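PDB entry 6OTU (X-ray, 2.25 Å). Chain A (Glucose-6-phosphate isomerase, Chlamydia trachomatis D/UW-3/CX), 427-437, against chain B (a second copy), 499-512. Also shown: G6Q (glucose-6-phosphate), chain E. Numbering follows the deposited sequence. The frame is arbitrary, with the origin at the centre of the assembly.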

# COMPACT_ATOMS: atom_id res chain seq x y z
N PHE A 427 9.41 -17.90 7.71
CA PHE A 427 10.45 -17.17 8.43
C PHE A 427 11.79 -17.22 7.70
O PHE A 427 12.49 -16.20 7.61
CB PHE A 427 10.61 -17.71 9.85
CG PHE A 427 11.44 -16.84 10.72
CD1 PHE A 427 11.04 -15.53 10.98
CD2 PHE A 427 12.62 -17.29 11.27
CE1 PHE A 427 11.81 -14.70 11.77
CE2 PHE A 427 13.38 -16.47 12.06
CZ PHE A 427 12.97 -15.17 12.31
N ALA A 428 12.15 -18.39 7.18
CA ALA A 428 13.43 -18.58 6.51
C ALA A 428 13.56 -17.67 5.29
O ALA A 428 14.63 -17.13 5.02
CB ALA A 428 13.60 -20.04 6.09
N ASN A 429 12.47 -17.52 4.54
CA ASN A 429 12.46 -16.60 3.41
C ASN A 429 12.78 -15.17 3.85
O ASN A 429 13.57 -14.48 3.19
CB ASN A 429 11.09 -16.63 2.72
CG ASN A 429 11.04 -17.59 1.53
OD1 ASN A 429 11.26 -17.20 0.38
ND2 ASN A 429 10.70 -18.85 1.80
N LEU A 430 12.18 -14.71 4.95
CA LEU A 430 12.49 -13.38 5.47
C LEU A 430 13.99 -13.24 5.76
O LEU A 430 14.64 -12.29 5.31
CB LEU A 430 11.65 -13.10 6.73
CG LEU A 430 11.67 -11.76 7.49
CD1 LEU A 430 10.55 -11.72 8.55
CD2 LEU A 430 13.02 -11.40 8.15
N VAL A 431 14.54 -14.19 6.52
CA VAL A 431 15.97 -14.16 6.86
C VAL A 431 16.82 -14.15 5.60
O VAL A 431 17.75 -13.35 5.46
CB VAL A 431 16.32 -15.36 7.77
CG1 VAL A 431 17.82 -15.51 7.87
CG2 VAL A 431 15.66 -15.21 9.16
N ALA A 432 16.51 -15.04 4.65
CA ALA A 432 17.34 -15.14 3.45
C ALA A 432 17.35 -13.83 2.67
O ALA A 432 18.38 -13.46 2.09
CB ALA A 432 16.86 -16.27 2.55
N GLN A 433 16.23 -13.10 2.66
CA GLN A 433 16.11 -11.89 1.85
C GLN A 433 16.85 -10.72 2.49
O GLN A 433 17.53 -9.95 1.79
CB GLN A 433 14.64 -11.54 1.63
CG GLN A 433 13.93 -12.50 0.70
CD GLN A 433 13.94 -12.03 -0.76
OE1 GLN A 433 14.40 -10.92 -1.06
NE2 GLN A 433 13.42 -12.87 -1.66
N SER A 434 16.74 -10.57 3.80
CA SER A 434 17.51 -9.57 4.53
C SER A 434 19.02 -9.76 4.31
O SER A 434 19.73 -8.83 3.91
CB SER A 434 17.14 -9.63 6.01
OG SER A 434 18.06 -8.96 6.83
N LEU A 435 19.52 -10.98 4.53
CA LEU A 435 20.92 -11.28 4.24
C LEU A 435 21.27 -10.99 2.78
O LEU A 435 22.31 -10.38 2.50
CB LEU A 435 21.22 -12.74 4.57
CG LEU A 435 21.31 -12.99 6.07
CD1 LEU A 435 21.54 -14.45 6.33
CD2 LEU A 435 22.43 -12.18 6.68
N ALA A 436 20.41 -11.40 1.85
CA ALA A 436 20.68 -11.17 0.43
C ALA A 436 20.72 -9.68 0.12
O ALA A 436 21.62 -9.22 -0.60
CB ALA A 436 19.64 -11.89 -0.42
N LEU A 437 19.78 -8.91 0.67
CA LEU A 437 19.76 -7.47 0.43
C LEU A 437 21.02 -6.80 0.98
O LEU A 437 21.56 -5.89 0.35
CB LEU A 437 18.50 -6.83 1.05
CG LEU A 437 17.17 -6.99 0.29
CD1 LEU A 437 15.95 -6.66 1.17
CD2 LEU A 437 17.16 -6.15 -0.99
C1 G6Q E . 5.66 -11.77 -12.73
C2 G6Q E . 6.74 -12.34 -11.81
C3 G6Q E . 6.19 -13.03 -10.56
C4 G6Q E . 5.48 -14.36 -10.85
C5 G6Q E . 5.27 -15.16 -9.57
C6 G6Q E . 4.41 -16.38 -9.79
O1 G6Q E . 5.96 -11.33 -13.79
O2 G6Q E . 7.58 -13.24 -12.52
O3 G6Q E . 5.29 -12.15 -9.88
O4 G6Q E . 4.21 -14.11 -11.46
O5 G6Q E . 6.54 -15.53 -9.03
O6 G6Q E . 5.03 -17.19 -10.83
P G6Q E . 4.24 -18.45 -11.44
O1P G6Q E . 2.99 -17.91 -12.11
O2P G6Q E . 5.23 -19.06 -12.43
O3P G6Q E . 3.92 -19.38 -10.28
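Chain B, residues 499-512: LGKELATQIIGIMS

The chain B stretch packs against the chain A helix as a second α-helix, already under way at Leu499(B), with i to i+4 backbone hydrogen bonds such as Leu503(B) N to Leu499(B) O at 2.8 Å and Ile507(B) N to Leu503(B) O at 2.9 Å. The two N-to-C directions differ by 122°, so the helices cross steeply, nearer to perpendicular than to antiparallel, and their axes approach to 9.6 Å. Chain A presents three alanines, Ala428(A), Ala432(A) and Ala436(A), whose CA-to-CB bonds all point toward chain B.

Leu499(B) contributes little. At Gly500(B) the backbone itself forms the contact: its CA lies 3.6 Å from Gln433(A) NE2, and the CA atoms of the two residues are 7.4 Å apart. A CB at this position would fall about 3.2 Å from Gln433(A) NE2, a tight fit. A water joins the helices here, accepting from Gln433(A) NE2 at 2.9 Å and donating to Asn429(A) OD1 at 2.8 Å and to Gly500(B) O at 3.2 Å. No direct hydrogen bond links the two stretches.

The CA-to-CB bond of Lys501(B) points away from chain A, and its NZ makes weak hydrogen bonds to the glucose-6-phosphate atoms O5 and O6, at 3.0 and 3.2 Å. Glu502(B) is likewise clear of the chain A helix. One residue on, the CA-to-CB bond of Leu503(B) points toward it; the side chain is m, t. Its CD1 reaches Ala436(A) CB at 3.8 Å, while its CB lies 4.2 Å from Ala432(A) CB.

At Ala504(B) the backbones come closest among the paired residues, its CA 6.1 Å from the CA of Asn429(A). Its CA-to-CB bond points sideways, yet CB still meets Asn429(A) OD1 at 3.8 Å. Thr505(B) and Gln506(B) make no contact with chain A; the former bonds weakly back along its own helix, from Thr505(B) OG1 to Lys501(B) O at 3.4 Å.

Ile507(B) returns to the interface and spans two alanines one helical turn apart: its CG2 packs on Ala432(A) CB and its CD1 on Ala428(A) CB, each at 3.7 Å. That same CD1 is 3.8 Å from Asn429(A) ND2. Ile508(B) and Gly509(B) make no contact, nor do the modelled atoms of Ile510(B), whose side chain is not built beyond CB. Met511(B), a turn after Ile507(B), completes the apolar row with its SD 3.8 Å from Ala428(A) CB. Ser512(B) stands clear of chain A, its OG donating to Gly509(B) O at 3.2 Å.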

# COMPACT_ATOMS: atom_id res chain seq x y z
N LEU B 499 15.94 -14.72 -8.28
CA LEU B 499 16.80 -14.89 -7.12
C LEU B 499 15.99 -15.23 -5.87
O LEU B 499 16.38 -16.09 -5.07
CB LEU B 499 17.62 -13.63 -6.90
CG LEU B 499 18.28 -13.60 -5.53
CD1 LEU B 499 19.40 -14.62 -5.50
CD2 LEU B 499 18.78 -12.21 -5.22
N GLY B 500 14.84 -14.57 -5.70
CA GLY B 500 13.98 -14.91 -4.58
C GLY B 500 13.55 -16.36 -4.60
O GLY B 500 13.62 -17.06 -3.59
N LYS B 501 13.11 -16.85 -5.77
CA LYS B 501 12.73 -18.25 -5.87
C LYS B 501 13.92 -19.17 -5.63
O LYS B 501 13.77 -20.24 -5.04
CB LYS B 501 12.09 -18.53 -7.22
CG LYS B 501 10.90 -17.63 -7.52
CD LYS B 501 10.13 -18.16 -8.69
CE LYS B 501 8.93 -17.32 -8.93
NZ LYS B 501 8.01 -17.96 -9.90
N GLU B 502 15.12 -18.75 -6.05
CA GLU B 502 16.30 -19.58 -5.79
C GLU B 502 16.65 -19.62 -4.31
O GLU B 502 16.99 -20.68 -3.78
CB GLU B 502 17.48 -19.09 -6.62
CG GLU B 502 18.78 -19.77 -6.23
CD GLU B 502 20.00 -19.10 -6.83
OE1 GLU B 502 19.86 -18.36 -7.83
OE2 GLU B 502 21.11 -19.33 -6.29
N LEU B 503 16.57 -18.48 -3.62
CA LEU B 503 16.74 -18.48 -2.16
C LEU B 503 15.74 -19.40 -1.48
O LEU B 503 16.08 -20.08 -0.49
CB LEU B 503 16.58 -17.05 -1.61
CG LEU B 503 17.68 -16.06 -2.02
CD1 LEU B 503 17.31 -14.62 -1.66
CD2 LEU B 503 19.02 -16.48 -1.41
N ALA B 504 14.50 -19.43 -1.97
CA ALA B 504 13.47 -20.29 -1.39
C ALA B 504 13.84 -21.77 -1.54
O ALA B 504 13.66 -22.55 -0.60
CB ALA B 504 12.11 -20.02 -2.02
N THR B 505 14.33 -22.16 -2.73
CA THR B 505 14.80 -23.53 -2.93
C THR B 505 15.92 -23.87 -1.96
O THR B 505 15.95 -24.97 -1.40
CB THR B 505 15.28 -23.71 -4.36
OG1 THR B 505 14.16 -23.58 -5.25
CG2 THR B 505 15.94 -25.08 -4.55
N GLN B 506 16.83 -22.93 -1.72
CA GLN B 506 18.01 -23.24 -0.91
C GLN B 506 17.69 -23.28 0.58
O GLN B 506 18.22 -24.13 1.30
CB GLN B 506 19.12 -22.23 -1.22
CG GLN B 506 19.51 -22.23 -2.70
CD GLN B 506 20.57 -21.22 -3.06
OE1 GLN B 506 20.79 -20.24 -2.34
NE2 GLN B 506 21.24 -21.44 -4.19
N ILE B 507 16.82 -22.39 1.06
CA ILE B 507 16.47 -22.44 2.48
C ILE B 507 15.67 -23.70 2.79
O ILE B 507 15.72 -24.22 3.91
CB ILE B 507 15.73 -21.16 2.92
CG1 ILE B 507 14.45 -20.95 2.11
CG2 ILE B 507 16.65 -19.97 2.81
CD1 ILE B 507 13.20 -21.54 2.76
N ILE B 508 14.91 -24.20 1.81
CA ILE B 508 14.26 -25.51 1.94
C ILE B 508 15.31 -26.60 2.13
O ILE B 508 15.23 -27.41 3.07
CB ILE B 508 13.36 -25.79 0.72
CG1 ILE B 508 12.02 -25.05 0.86
CG2 ILE B 508 13.17 -27.28 0.54
CD1 ILE B 508 11.27 -24.93 -0.42
N GLY B 509 16.30 -26.64 1.23
CA GLY B 509 17.37 -27.62 1.38
C GLY B 509 18.14 -27.48 2.68
O GLY B 509 18.57 -28.47 3.27
N ILE B 510 18.33 -26.23 3.14
CA ILE B 510 19.07 -25.99 4.38
C ILE B 510 18.31 -26.54 5.58
O ILE B 510 18.92 -26.91 6.59
CB ILE B 510 19.37 -24.49 4.54
N MET B 511 16.98 -26.60 5.51
CA MET B 511 16.14 -27.08 6.59
C MET B 511 15.71 -28.53 6.42
O MET B 511 14.98 -29.06 7.27
CB MET B 511 14.91 -26.17 6.75
CG MET B 511 15.20 -24.89 7.53
SD MET B 511 13.94 -23.58 7.50
CE MET B 511 12.41 -24.46 7.18
N SER B 512 16.16 -29.20 5.36
CA SER B 512 15.82 -30.60 5.10
C SER B 512 16.99 -31.52 5.45
O SER B 512 17.53 -31.47 6.55
CB SER B 512 15.42 -30.79 3.64
OG SER B 512 16.57 -30.94 2.81
O HOH W 1 13.25 -15.67 -0.76